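Long-range contacts in mitotic checkpoint control protein kinase BUB1 (Drosophila melanogaster, PDB 6JKK), which probably binds ATP and, through its kinase domain, phosphorylates CENP-E, a switch enabling the transition from lateral association to end-on capture of spindle microtubules: residues K41-N46 and Y67-V72; T47-H52 and Y119-N124; L84-P89 and S126-S131. One frame throughout, in Å; residues are numbered along the deposited sequence.

Interaction 1: K41-N46 and Y67-V72; sequences KRLHPN and YGSVYV
Ser69 touches the loop 41-46 first, and only loosely: its OG lies 4.3 Å from Leu43 CD1. The same hydroxyl oxygen sits at the edge of the Tyr71 ring, in its plane, so that it borders the aromatic group that carries the rest of the contact. Val70 turns its CB away from the loop, as expected in a strand where neighbouring residues alternate, and Tyr71 comes back toward it. The Tyr71 ring stands up from the strand with CG beside its own backbone N and anti to the carbonyl carbon (chi1 -84°). Leu43 runs past it in the opposite direction. Leu43 CB lies 3.7 Å from Tyr71 CD1, and Leu43 CD1 meets the same ring atom at 3.9 Å. Farther up the ring, on the CE2 side, the loop returns with Pro45: its CD is 3.6 Å from Tyr71 CE2 and 3.5 Å from Tyr71 OH. Leu43 CB and Pro45 CD both approach obliquely from the same side of the ring, the leucine near CD1 and the proline near CE2 and OH; the contact is essentially apolar. Gly68, Ser69 and Val70 belong to the end of the glycine-rich loop motif GxGxxGxV of protein kinases, so the segment 41-46 packs on the strand that leaves this loop. A hydrogen bond from Thr47 OG1 to His44 O fastens the bend. Strand 68-75 runs between strands 54-64 and 80-87; Val58 and Met61 of the first also touch Tyr71, while Leu84 of the second packs on Leu43.

Interaction 2: T47-H52 and Y119-N124; sequences THLEVH and YALVGN
Leu49 and Leu121 meet through single methyls, CD1 of Leu49 lying 3.8 Å from CD2 of Leu121, with the two side chains crossing obliquely. They belong to strands well separated in the order of the twisted beta sheet that forms the N-terminal lobe of the protein kinase fold. Strand 47-51 is one margin of that sheet, and strand 119-122 lies next to the opposite one. The sheet curls so far that the two strands face each other almost perpendicularly, at 96°, with their axes 7.7 Å apart. Side chains rather than backbones therefore make the contact. In both leucines CG is anti to the backbone N (chi1 179° in Leu49, -171° in Leu121), so each CG stands out from its strand toward the other. The other methyl of Leu121, CD1, comes within 4.1 Å of the backbone oxygen of Glu50. Two residues on, Val51 sets both methyls against the start of the opposing strand: its CG1 is 4.1 Å from Tyr119 CB and 3.9 Å from Ala120 O, and its CG2 reaches Leu121 CB at 4.3 Å. These distances describe a loose apolar seam. Around it, Val128 lies against Leu49, Ile130 against both Val51 and Tyr119, and Gln35 against both Val51 and Leu121, so the strand beside 119-122 on each side contributes to the same layer. Backbone hydrogen bonds hold each strand in the sheet separately: Leu49 pairs with Phe56, and Ala120 with His33 and Gln35, the latter on the outermost strand 34-36. Just past strand 47-51, the ring nitrogen NE2 of His52 is hydrogen-bonded to Cys34 O.

Interaction 3: L84-P89 and S126-S131; sequences LKQERP and SSVYIS
Gln86 packs across Val128 in the antiparallel pairing of strands 84-87 and 127-131. Its CA already contributes, with a CA-H...O contact of 3.2 Å to Ser127 O. CB lies 4.0 Å from Val128 CG2, and CG, anti to the backbone N (chi1 -178°), passes 3.7 Å from Ser127 O. The extended chain then passes over the valine at a slant: CD stays near Val128 CG2, and NE2 comes to 3.6 Å from that methyl. At the tip both polar atoms turn to the loop before strand 47-51, where OE1 accepts a hydrogen bond from Leu43 N and NE2 donates one to Lys41 O. The carboxamide is thus gripped at both ends, and its rotation is fixed. The hydroxyl of nearby Ser126 is buried without a hydrogen-bond partner in the model. Leu84 and Ile130 share the face of Gln86, lying side by side and pointing the same way, with Leu84 CD2 3.9 Å from Ile130 CG1.

Two hydrogen-bonded pairs hold the strands together, Lys85 with Tyr129 and Glu87 with Ser127. In the first, Lys85 N reaches Tyr129 O at 2.9 Å and is answered by Tyr129 N to Lys85 O; the pair of Glu87 and Ser127 is slightly longer, at 3.1 Å each way. On the face opposite Gln86, Lys85 runs out fully extended, and its NZ forms salt bridges with Glu94 of helix 92-104 and Asp207 of the DFG motif. Lys85 is predicted to bind ATP, and its salt bridge to the glutamate of helix 92-104 is characteristic of the protein kinase nucleotide site with that helix swung in, the DFG aspartate adding a second charge partner.

All three contacts belong to the N-terminal lobe and its one curled sheet, but only interaction 3 joins neighbouring strands through backbone hydrogen bonds; it is the most buried and reaches the predicted ATP site. Interactions 1 and 2 are partly buried and rest on apolar side chains. Interaction 1 sets a loop on a strand, and interaction 2 brings distant strands of the sheet together. Strand 80-87 pairs with strand 68-75 of interaction 1, and strand 127-132 with strand 119-122 of interaction 2, placing interaction 3 in the middle. Leu49 links them, its CD2 lying 4.1 Å from Leu43 CD2 and 3.7 Å from Leu84 CD2.

Interaction 1: K41-N46 and Y67-V72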
ATOM      1  N   LYS A  41     -10.494 -21.904  12.544  1.00 25.99           N
ATOM      2  CA  LYS A  41     -11.436 -21.281  13.474  1.00 29.15           C
ATOM      3  C   LYS A  41     -11.512 -19.777  13.245  1.00 26.38           C
ATOM      4  O   LYS A  41     -10.542 -19.145  12.806  1.00 25.28           O
ATOM      5  CB  LYS A  41     -11.034 -21.541  14.933  1.00 30.77           C
ATOM      6  CG  LYS A  41     -10.999 -23.007  15.351  1.00 44.25           C
ATOM      7  CD  LYS A  41     -10.396 -23.159  16.747  1.00 46.07           C
ATOM      8  CE  LYS A  41     -10.332 -24.616  17.162  1.00 47.53           C
ATOM      9  NZ  LYS A  41      -9.742 -25.454  16.078  1.00 48.35           N
ATOM     10  N   ARG A  42     -12.673 -19.203  13.540  1.00 28.00           N
ATOM     11  CA  ARG A  42     -12.838 -17.760  13.538  1.00 29.90           C
ATOM     12  C   ARG A  42     -11.913 -17.170  14.603  1.00 28.90           C
ATOM     13  O   ARG A  42     -11.860 -17.671  15.724  1.00 33.90           O
ATOM     14  CB  ARG A  42     -14.305 -17.414  13.822  1.00 32.43           C
ATOM     15  CG  ARG A  42     -14.701 -15.981  13.511  1.00 49.52           C
ATOM     16  CD  ARG A  42     -16.218 -15.811  13.582  1.00 58.70           C
ATOM     17  NE  ARG A  42     -16.887 -16.352  12.399  1.00 62.31           N
ATOM     18  CZ  ARG A  42     -17.429 -15.602  11.443  1.00 61.82           C
ATOM     19  NH1 ARG A  42     -17.389 -14.279  11.537  1.00 60.43           N
ATOM     20  NH2 ARG A  42     -18.016 -16.171  10.396  1.00 60.29           N
ATOM     21  N   LEU A  43     -11.155 -16.139  14.248  1.00 24.58           N
ATOM     22  CA  LEU A  43     -10.271 -15.499  15.214  1.00 26.79           C
ATOM     23  C   LEU A  43     -11.098 -14.899  16.343  1.00 30.78           C
ATOM     24  O   LEU A  43     -12.168 -14.344  16.103  1.00 27.36           O
ATOM     25  CB  LEU A  43      -9.439 -14.403  14.541  1.00 29.67           C
ATOM     26  CG  LEU A  43      -8.329 -14.843  13.579  1.00 22.18           C
ATOM     27  CD1 LEU A  43      -7.739 -13.637  12.850  1.00 18.19           C
ATOM     28  CD2 LEU A  43      -7.242 -15.587  14.323  1.00 25.23           C
ATOM     29  N   HIS A  44     -10.609 -15.021  17.573  1.00 31.17           N
ATOM     30  CA  HIS A  44     -11.318 -14.470  18.721  1.00 37.11           C
ATOM     31  C   HIS A  44     -10.322 -13.859  19.701  1.00 34.85           C
ATOM     32  O   HIS A  44      -9.238 -14.405  19.908  1.00 36.11           O
ATOM     33  CB  HIS A  44     -12.143 -15.565  19.402  1.00 40.44           C
ATOM     34  CG  HIS A  44     -13.234 -15.041  20.280  1.00 52.18           C
ATOM     35  ND1 HIS A  44     -13.049 -14.785  21.624  1.00 58.47           N
ATOM     36  CD2 HIS A  44     -14.521 -14.720  20.011  1.00 57.24           C
ATOM     37  CE1 HIS A  44     -14.175 -14.332  22.142  1.00 61.08           C
ATOM     38  NE2 HIS A  44     -15.086 -14.282  21.185  1.00 62.36           N
ATOM     39  N   PRO A  45     -10.678 -12.714  20.299  1.00 35.13           N
ATOM     40  CA  PRO A  45      -9.756 -12.045  21.230  1.00 38.22           C
ATOM     41  C   PRO A  45      -9.341 -12.911  22.422  1.00 34.93           C
ATOM     42  O   PRO A  45     -10.097 -13.783  22.845  1.00 37.15           O
ATOM     43  CB  PRO A  45     -10.569 -10.833  21.715  1.00 39.64           C
ATOM     44  CG  PRO A  45     -11.994 -11.150  21.369  1.00 39.33           C
ATOM     45  CD  PRO A  45     -11.921 -11.945  20.113  1.00 35.76           C
ATOM     46  N   ASN A  46      -8.139 -12.662  22.941  1.00 37.88           N
ATOM     47  CA  ASN A  46      -7.631 -13.336  24.138  1.00 41.07           C
ATOM     48  C   ASN A  46      -7.541 -14.856  24.037  1.00 41.55           C
ATOM     49  O   ASN A  46      -7.877 -15.573  24.979  1.00 38.84           O
ATOM     50  CB  ASN A  46      -8.434 -12.932  25.375  1.00 56.67           C
ATOM     51  CG  ASN A  46      -7.612 -12.131  26.360  1.00 70.85           C
ATOM     52  OD1 ASN A  46      -7.024 -12.684  27.290  1.00 80.97           O
ATOM     53  ND2 ASN A  46      -7.561 -10.818  26.159  1.00 71.75           N
ATOM     54  N   TYR A  67     -16.387 -10.397   5.396  1.00 46.01           N
ATOM     55  CA  TYR A  67     -15.660 -11.566   4.917  1.00 46.61           C
ATOM     56  C   TYR A  67     -14.302 -11.749   5.599  1.00 38.55           C
ATOM     57  O   TYR A  67     -13.440 -12.488   5.110  1.00 28.00           O
ATOM     58  CB  TYR A  67     -15.501 -11.486   3.399  1.00 55.15           C
ATOM     59  CG  TYR A  67     -16.806 -11.193   2.696  1.00 64.56           C
ATOM     60  CD1 TYR A  67     -17.810 -12.151   2.639  1.00 66.87           C
ATOM     61  CD2 TYR A  67     -17.040  -9.957   2.102  1.00 68.37           C
ATOM     62  CE1 TYR A  67     -19.007 -11.893   2.006  1.00 70.67           C
ATOM     63  CE2 TYR A  67     -18.237  -9.689   1.464  1.00 70.99           C
ATOM     64  CZ  TYR A  67     -19.216 -10.661   1.420  1.00 74.49           C
ATOM     65  OH  TYR A  67     -20.411 -10.402   0.789  1.00 80.93           O
ATOM     66  N   GLY A  68     -14.115 -11.085   6.737  1.00 28.66           N
ATOM     67  CA  GLY A  68     -12.912 -11.300   7.519  1.00 27.21           C
ATOM     68  C   GLY A  68     -12.702 -10.324   8.656  1.00 25.27           C
ATOM     69  O   GLY A  68     -13.584  -9.529   8.992  1.00 27.15           O
ATOM     70  N   SER A  69     -11.512 -10.377   9.243  1.00 22.45           N
ATOM     71  CA  SER A  69     -11.159  -9.488  10.341  1.00 21.75           C
ATOM     72  C   SER A  69      -9.646  -9.393  10.449  1.00 19.58           C
ATOM     73  O   SER A  69      -8.919 -10.178   9.830  1.00 21.61           O
ATOM     74  CB  SER A  69     -11.745 -10.014  11.656  1.00 27.65           C
ATOM     75  OG  SER A  69     -11.225 -11.299  11.961  1.00 31.36           O
ATOM     76  N   VAL A  70      -9.175  -8.413  11.214  1.00 17.30           N
ATOM     77  CA  VAL A  70      -7.754  -8.277  11.510  1.00 15.28           C
ATOM     78  C   VAL A  70      -7.595  -8.169  13.016  1.00 16.38           C
ATOM     79  O   VAL A  70      -8.321  -7.410  13.675  1.00 18.80           O
ATOM     80  CB  VAL A  70      -7.128  -7.032  10.824  1.00 20.14           C
ATOM     81  CG1 VAL A  70      -5.687  -6.843  11.279  1.00 17.94           C
ATOM     82  CG2 VAL A  70      -7.171  -7.175   9.315  1.00 19.27           C
ATOM     83  N   TYR A  71      -6.658  -8.939  13.557  1.00 17.31           N
ATOM     84  CA  TYR A  71      -6.388  -8.948  14.991  1.00 17.36           C
ATOM     85  C   TYR A  71      -4.915  -8.668  15.232  1.00 16.73           C
ATOM     86  O   TYR A  71      -4.073  -9.011  14.399  1.00 19.95           O
ATOM     87  CB  TYR A  71      -6.765 -10.308  15.593  1.00 18.72           C
ATOM     88  CG  TYR A  71      -8.234 -10.433  15.935  1.00 24.00           C
ATOM     89  CD1 TYR A  71      -9.176 -10.726  14.954  1.00 24.07           C
ATOM     90  CD2 TYR A  71      -8.679 -10.250  17.241  1.00 25.87           C
ATOM     91  CE1 TYR A  71     -10.525 -10.826  15.267  1.00 25.70           C
ATOM     92  CE2 TYR A  71     -10.022 -10.358  17.564  1.00 28.73           C
ATOM     93  CZ  TYR A  71     -10.939 -10.643  16.572  1.00 32.09           C
ATOM     94  OH  TYR A  71     -12.276 -10.743  16.890  1.00 30.81           O
ATOM     95  N   VAL A  72      -4.605  -8.026  16.355  1.00 18.77           N
ATOM     96  CA  VAL A  72      -3.210  -7.848  16.751  1.00 18.80           C
ATOM     97  C   VAL A  72      -2.884  -8.932  17.772  1.00 25.16           C
ATOM     98  O   VAL A  72      -3.728  -9.292  18.600  1.00 21.45           O
ATOM     99  CB  VAL A  72      -2.931  -6.424  17.309  1.00 23.33           C
ATOM    100  CG1 VAL A  72      -3.904  -6.073  18.417  1.00 24.57           C
ATOM    101  CG2 VAL A  72      -1.489  -6.300  17.794  1.00 25.15           C
TER

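Interaction 2: T47-H52 and Y119-N124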
ATOM      1  N   THR A  47      -7.077 -15.334  22.888  1.00 37.82           N
ATOM      2  CA  THR A  47      -6.908 -16.759  22.651  1.00 38.65           C
ATOM      3  C   THR A  47      -5.505 -17.024  22.145  1.00 37.68           C
ATOM      4  O   THR A  47      -4.641 -16.143  22.167  1.00 31.49           O
ATOM      5  CB  THR A  47      -7.891 -17.275  21.588  1.00 37.11           C
ATOM      6  OG1 THR A  47      -7.743 -16.506  20.388  1.00 32.01           O
ATOM      7  CG2 THR A  47      -9.318 -17.166  22.084  1.00 37.37           C
ATOM      8  N   HIS A  48      -5.283 -18.243  21.676  1.00 42.82           N
ATOM      9  CA  HIS A  48      -4.013 -18.586  21.070  1.00 39.49           C
ATOM     10  C   HIS A  48      -4.227 -19.301  19.749  1.00 33.00           C
ATOM     11  O   HIS A  48      -5.293 -19.865  19.494  1.00 32.50           O
ATOM     12  CB  HIS A  48      -3.163 -19.430  22.020  1.00 42.92           C
ATOM     13  CG  HIS A  48      -2.817 -18.729  23.294  1.00 50.72           C
ATOM     14  ND1 HIS A  48      -3.735 -18.528  24.305  1.00 57.35           N
ATOM     15  CD2 HIS A  48      -1.662 -18.168  23.721  1.00 51.48           C
ATOM     16  CE1 HIS A  48      -3.159 -17.877  25.298  1.00 59.11           C
ATOM     17  NE2 HIS A  48      -1.898 -17.648  24.971  1.00 55.77           N
ATOM     18  N   LEU A  49      -3.201 -19.265  18.912  1.00 29.25           N
ATOM     19  CA  LEU A  49      -3.278 -19.830  17.580  1.00 29.81           C
ATOM     20  C   LEU A  49      -1.935 -20.454  17.285  1.00 25.72           C
ATOM     21  O   LEU A  49      -0.892 -19.885  17.616  1.00 31.01           O
ATOM     22  CB  LEU A  49      -3.570 -18.723  16.562  1.00 31.31           C
ATOM     23  CG  LEU A  49      -3.654 -19.129  15.090  1.00 39.02           C
ATOM     24  CD1 LEU A  49      -4.763 -20.132  14.907  1.00 49.54           C
ATOM     25  CD2 LEU A  49      -3.888 -17.931  14.204  1.00 37.20           C
ATOM     26  N   GLU A  50      -1.953 -21.624  16.660  1.00 24.52           N
ATOM     27  CA  GLU A  50      -0.710 -22.276  16.284  1.00 23.72           C
ATOM     28  C   GLU A  50      -0.583 -22.444  14.774  1.00 23.67           C
ATOM     29  O   GLU A  50      -1.545 -22.796  14.091  1.00 25.25           O
ATOM     30  CB  GLU A  50      -0.586 -23.638  16.971  1.00 34.53           C
ATOM     31  CG  GLU A  50      -0.434 -23.566  18.478  1.00 41.15           C
ATOM     32  CD  GLU A  50      -0.014 -24.894  19.084  1.00 54.43           C
ATOM     33  OE1 GLU A  50       1.200 -25.087  19.303  1.00 56.24           O
ATOM     34  OE2 GLU A  50      -0.895 -25.743  19.336  1.00 63.48           O
ATOM     35  N   VAL A  51       0.612 -22.177  14.258  1.00 20.49           N
ATOM     36  CA  VAL A  51       0.956 -22.576  12.903  1.00 22.46           C
ATOM     37  C   VAL A  51       2.171 -23.476  13.041  1.00 23.09           C
ATOM     38  O   VAL A  51       3.277 -22.996  13.321  1.00 22.28           O
ATOM     39  CB  VAL A  51       1.287 -21.382  11.996  1.00 24.23           C
ATOM     40  CG1 VAL A  51       1.571 -21.861  10.583  1.00 17.94           C
ATOM     41  CG2 VAL A  51       0.131 -20.381  11.985  1.00 23.54           C
ATOM     42  N   HIS A  52       1.957 -24.778  12.872  1.00 26.76           N
ATOM     43  CA  HIS A  52       3.011 -25.771  13.088  1.00 29.86           C
ATOM     44  C   HIS A  52       3.540 -25.715  14.525  1.00 33.41           C
ATOM     45  O   HIS A  52       2.799 -25.966  15.470  1.00 38.00           O
ATOM     46  CB  HIS A  52       4.145 -25.589  12.076  1.00 31.24           C
ATOM     47  CG  HIS A  52       3.759 -25.930  10.672  1.00 30.22           C
ATOM     48  ND1 HIS A  52       3.128 -27.112  10.340  1.00 31.33           N
ATOM     49  CD2 HIS A  52       3.920 -25.251   9.511  1.00 23.13           C
ATOM     50  CE1 HIS A  52       2.918 -27.144   9.037  1.00 31.22           C
ATOM     51  NE2 HIS A  52       3.392 -26.028   8.509  1.00 28.51           N
ATOM     52  N   TYR A 119       3.729 -16.357   8.380  1.00 13.63           N
ATOM     53  CA  TYR A 119       3.082 -17.656   8.515  1.00 17.20           C
ATOM     54  C   TYR A 119       1.706 -17.629   7.871  1.00 17.37           C
ATOM     55  O   TYR A 119       1.036 -16.583   7.839  1.00 15.32           O
ATOM     56  CB  TYR A 119       2.971 -18.060   9.992  1.00 15.43           C
ATOM     57  CG  TYR A 119       4.317 -18.296  10.631  1.00 25.57           C
ATOM     58  CD1 TYR A 119       4.935 -17.305  11.385  1.00 25.09           C
ATOM     59  CD2 TYR A 119       4.985 -19.500  10.452  1.00 26.79           C
ATOM     60  CE1 TYR A 119       6.177 -17.515  11.955  1.00 25.11           C
ATOM     61  CE2 TYR A 119       6.221 -19.720  11.018  1.00 30.67           C
ATOM     62  CZ  TYR A 119       6.812 -18.727  11.768  1.00 31.16           C
ATOM     63  OH  TYR A 119       8.050 -18.954  12.330  1.00 35.01           O
ATOM     64  N   ALA A 120       1.291 -18.783   7.354  1.00 17.16           N
ATOM     65  CA  ALA A 120      -0.009 -18.904   6.704  1.00 16.19           C
ATOM     66  C   ALA A 120      -0.745 -20.133   7.199  1.00 19.10           C
ATOM     67  O   ALA A 120      -0.234 -21.249   7.124  1.00 17.27           O
ATOM     68  CB  ALA A 120       0.152 -18.968   5.182  1.00 14.10           C
ATOM     69  N   LEU A 121      -1.955 -19.928   7.706  1.00 14.45           N
ATOM     70  CA  LEU A 121      -2.812 -21.044   8.063  1.00 14.94           C
ATOM     71  C   LEU A 121      -3.920 -21.069   7.022  1.00 19.93           C
ATOM     72  O   LEU A 121      -4.698 -20.117   6.907  1.00 21.95           O
ATOM     73  CB  LEU A 121      -3.383 -20.842   9.465  1.00 14.43           C
ATOM     74  CG  LEU A 121      -4.143 -21.994  10.111  1.00 21.10           C
ATOM     75  CD1 LEU A 121      -3.218 -23.187  10.323  1.00 25.06           C
ATOM     76  CD2 LEU A 121      -4.762 -21.542  11.430  1.00 21.40           C
ATOM     77  N   VAL A 122      -3.968 -22.145   6.243  1.00 19.72           N
ATOM     78  CA  VAL A 122      -4.855 -22.217   5.085  1.00 21.60           C
ATOM     79  C   VAL A 122      -5.842 -23.384   5.183  1.00 23.40           C
ATOM     80  O   VAL A 122      -5.464 -24.546   5.019  1.00 20.28           O
ATOM     81  CB  VAL A 122      -4.030 -22.321   3.784  1.00 21.38           C
ATOM     82  CG1 VAL A 122      -4.940 -22.388   2.586  1.00 24.27           C
ATOM     83  CG2 VAL A 122      -3.086 -21.128   3.662  1.00 22.38           C
ATOM     84  N   GLY A 123      -7.108 -23.071   5.455  1.00 17.22           N
ATOM     85  CA  GLY A 123      -8.127 -24.094   5.583  1.00 23.23           C
ATOM     86  C   GLY A 123      -9.023 -24.170   4.366  1.00 19.93           C
ATOM     87  O   GLY A 123      -8.873 -23.383   3.426  1.00 31.34           O
ATOM     88  N   ASN A 124      -9.952 -25.118   4.382  1.00 21.80           N
ATOM     89  CA  ASN A 124     -10.919 -25.255   3.304  1.00 27.86           C
ATOM     90  C   ASN A 124     -11.774 -23.987   3.210  1.00 26.66           C
ATOM     91  O   ASN A 124     -12.175 -23.572   2.124  1.00 30.75           O
ATOM     92  CB  ASN A 124     -11.840 -26.454   3.555  1.00 25.51           C
ATOM     93  CG  ASN A 124     -11.084 -27.761   3.786  1.00 42.96           C
ATOM     94  OD1 ASN A 124      -9.992 -27.976   3.264  1.00 40.03           O
ATOM     95  ND2 ASN A 124     -11.688 -28.648   4.567  1.00 43.58           N
TER

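Interaction 3: L84-P89 and S126-S131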
ATOM      1  N   LEU A  84      -2.857 -10.491  12.545  1.00 18.30           N
ATOM      2  CA  LEU A  84      -3.453 -11.708  12.015  1.00 15.38           C
ATOM      3  C   LEU A  84      -4.637 -11.331  11.141  1.00 21.08           C
ATOM      4  O   LEU A  84      -5.604 -10.731  11.619  1.00 21.23           O
ATOM      5  CB  LEU A  84      -3.884 -12.646  13.151  1.00 16.47           C
ATOM      6  CG  LEU A  84      -2.771 -12.980  14.149  1.00 19.65           C
ATOM      7  CD1 LEU A  84      -2.962 -12.209  15.432  1.00 25.56           C
ATOM      8  CD2 LEU A  84      -2.679 -14.472  14.444  1.00 20.96           C
ATOM      9  N   LYS A  85      -4.550 -11.665   9.858  1.00 17.87           N
ATOM     10  CA  LYS A  85      -5.608 -11.319   8.917  1.00 17.48           C
ATOM     11  C   LYS A  85      -6.344 -12.563   8.465  1.00 16.60           C
ATOM     12  O   LYS A  85      -5.755 -13.464   7.848  1.00 17.05           O
ATOM     13  CB  LYS A  85      -5.032 -10.595   7.699  1.00 18.75           C
ATOM     14  CG  LYS A  85      -6.081 -10.213   6.660  1.00 18.49           C
ATOM     15  CD  LYS A  85      -5.427  -9.553   5.457  1.00 24.92           C
ATOM     16  CE  LYS A  85      -6.445  -9.161   4.403  1.00 28.34           C
ATOM     17  NZ  LYS A  85      -5.791  -8.342   3.338  1.00 27.70           N
ATOM     18  N   GLN A  86      -7.635 -12.603   8.777  1.00 16.31           N
ATOM     19  CA  GLN A  86      -8.478 -13.731   8.418  1.00 15.84           C
ATOM     20  C   GLN A  86      -9.408 -13.344   7.282  1.00 18.86           C
ATOM     21  O   GLN A  86      -9.981 -12.249   7.288  1.00 22.02           O
ATOM     22  CB  GLN A  86      -9.306 -14.165   9.622  1.00 19.35           C
ATOM     23  CG  GLN A  86     -10.195 -15.378   9.344  1.00 21.63           C
ATOM     24  CD  GLN A  86     -10.613 -16.090  10.612  1.00 27.22           C
ATOM     25  OE1 GLN A  86     -11.235 -15.501  11.497  1.00 25.71           O
ATOM     26  NE2 GLN A  86     -10.258 -17.365  10.712  1.00 25.32           N
ATOM     27  N   GLU A  87      -9.556 -14.224   6.297  1.00 18.88           N
ATOM     28  CA  GLU A  87     -10.485 -13.936   5.209  1.00 19.45           C
ATOM     29  C   GLU A  87     -11.234 -15.175   4.738  1.00 19.40           C
ATOM     30  O   GLU A  87     -10.667 -16.266   4.665  1.00 20.09           O
ATOM     31  CB  GLU A  87      -9.761 -13.266   4.035  1.00 20.57           C
ATOM     32  CG  GLU A  87     -10.690 -12.883   2.884  1.00 25.89           C
ATOM     33  CD  GLU A  87      -9.994 -12.084   1.798  1.00 28.45           C
ATOM     34  OE1 GLU A  87      -8.872 -11.588   2.038  1.00 23.55           O
ATOM     35  OE2 GLU A  87     -10.579 -11.954   0.702  1.00 35.39           O
ATOM     36  N   ARG A  88     -12.516 -14.982   4.427  1.00 21.29           N
ATOM     37  CA  ARG A  88     -13.364 -16.001   3.812  1.00 26.20           C
ATOM     38  C   ARG A  88     -13.936 -15.442   2.506  1.00 29.77           C
ATOM     39  O   ARG A  88     -14.393 -14.297   2.469  1.00 25.15           O
ATOM     40  CB  ARG A  88     -14.509 -16.398   4.752  1.00 32.11           C
ATOM     41  CG  ARG A  88     -14.051 -16.986   6.087  1.00 42.75           C
ATOM     42  CD  ARG A  88     -15.192 -17.106   7.090  1.00 49.21           C
ATOM     43  NE  ARG A  88     -15.907 -15.841   7.199  1.00 53.88           N
ATOM     44  CZ  ARG A  88     -15.571 -14.854   8.025  1.00 56.30           C
ATOM     45  NH1 ARG A  88     -14.531 -14.984   8.843  1.00 55.14           N
ATOM     46  NH2 ARG A  88     -16.280 -13.734   8.034  1.00 53.14           N
ATOM     47  N   PRO A  89     -13.870 -16.225   1.415  1.00 24.94           N
ATOM     48  CA  PRO A  89     -13.198 -17.528   1.336  1.00 29.57           C
ATOM     49  C   PRO A  89     -11.690 -17.344   1.373  1.00 28.20           C
ATOM     50  O   PRO A  89     -11.208 -16.213   1.349  1.00 23.58           O
ATOM     51  CB  PRO A  89     -13.617 -18.050  -0.040  1.00 29.92           C
ATOM     52  CG  PRO A  89     -13.848 -16.818  -0.846  1.00 31.40           C
ATOM     53  CD  PRO A  89     -14.437 -15.820   0.116  1.00 27.15           C
ATOM     54  N   SER A 126     -11.220 -20.768   5.087  1.00 20.18           N
ATOM     55  CA  SER A 126     -10.636 -19.454   5.298  1.00 18.67           C
ATOM     56  C   SER A 126      -9.137 -19.560   5.467  1.00 18.50           C
ATOM     57  O   SER A 126      -8.594 -20.647   5.708  1.00 17.29           O
ATOM     58  CB  SER A 126     -11.228 -18.791   6.543  1.00 22.78           C
ATOM     59  OG  SER A 126     -11.086 -19.625   7.679  1.00 34.85           O
ATOM     60  N   SER A 127      -8.475 -18.417   5.323  1.00 16.96           N
ATOM     61  CA  SER A 127      -7.040 -18.313   5.522  1.00 18.20           C
ATOM     62  C   SER A 127      -6.790 -17.369   6.690  1.00 20.65           C
ATOM     63  O   SER A 127      -7.625 -16.508   6.996  1.00 18.15           O
ATOM     64  CB  SER A 127      -6.368 -17.754   4.263  1.00 22.33           C
ATOM     65  OG  SER A 127      -7.023 -16.576   3.802  1.00 18.58           O
ATOM     66  N   VAL A 128      -5.653 -17.550   7.354  1.00 15.91           N
ATOM     67  CA  VAL A 128      -5.154 -16.558   8.297  1.00 17.53           C
ATOM     68  C   VAL A 128      -3.709 -16.290   7.927  1.00 17.61           C
ATOM     69  O   VAL A 128      -2.893 -17.210   7.915  1.00 17.21           O
ATOM     70  CB  VAL A 128      -5.228 -17.033   9.763  1.00 18.61           C
ATOM     71  CG1 VAL A 128      -4.481 -16.061  10.662  1.00 13.51           C
ATOM     72  CG2 VAL A 128      -6.685 -17.158  10.229  1.00 19.94           C
ATOM     73  N   TYR A 129      -3.409 -15.038   7.588  1.00 15.83           N
ATOM     74  CA  TYR A 129      -2.047 -14.626   7.263  1.00 12.51           C
ATOM     75  C   TYR A 129      -1.477 -13.760   8.385  1.00 15.50           C
ATOM     76  O   TYR A 129      -2.111 -12.804   8.846  1.00 13.17           O
ATOM     77  CB  TYR A 129      -2.018 -13.875   5.922  1.00 13.89           C
ATOM     78  CG  TYR A 129      -2.434 -14.747   4.754  1.00 14.45           C
ATOM     79  CD1 TYR A 129      -1.882 -16.014   4.582  1.00 15.07           C
ATOM     80  CD2 TYR A 129      -3.390 -14.317   3.843  1.00 14.16           C
ATOM     81  CE1 TYR A 129      -2.263 -16.818   3.526  1.00 19.46           C
ATOM     82  CE2 TYR A 129      -3.781 -15.115   2.788  1.00 15.70           C
ATOM     83  CZ  TYR A 129      -3.216 -16.365   2.637  1.00 20.93           C
ATOM     84  OH  TYR A 129      -3.606 -17.158   1.582  1.00 16.82           O
ATOM     85  N   ILE A 130      -0.272 -14.108   8.821  1.00 17.09           N
ATOM     86  CA  ILE A 130       0.385 -13.422   9.921  1.00 10.18           C
ATOM     87  C   ILE A 130       1.546 -12.575   9.396  1.00 13.03           C
ATOM     88  O   ILE A 130       2.470 -13.100   8.762  1.00 13.68           O
ATOM     89  CB  ILE A 130       0.905 -14.443  10.945  1.00 14.37           C
ATOM     90  CG1 ILE A 130      -0.277 -15.242  11.510  1.00 15.47           C
ATOM     91  CG2 ILE A 130       1.663 -13.740  12.059  1.00 14.64           C
ATOM     92  CD1 ILE A 130       0.097 -16.384  12.458  1.00 15.27           C
ATOM     93  N   SER A 131       1.490 -11.268   9.652  1.00 13.21           N
ATOM     94  CA  SER A 131       2.538 -10.338   9.210  1.00 10.97           C
ATOM     95  C   SER A 131       2.922  -9.383  10.344  1.00 17.71           C
ATOM     96  O   SER A 131       2.313  -9.408  11.403  1.00 15.33           O
ATOM     97  CB  SER A 131       2.077  -9.548   7.981  1.00 11.83           C
ATOM     98  OG  SER A 131       0.869  -8.848   8.251  1.00 16.05           O
TER
HETATM   99  O   HOH W   1      -6.496 -14.264   5.245  1.00 15.47           O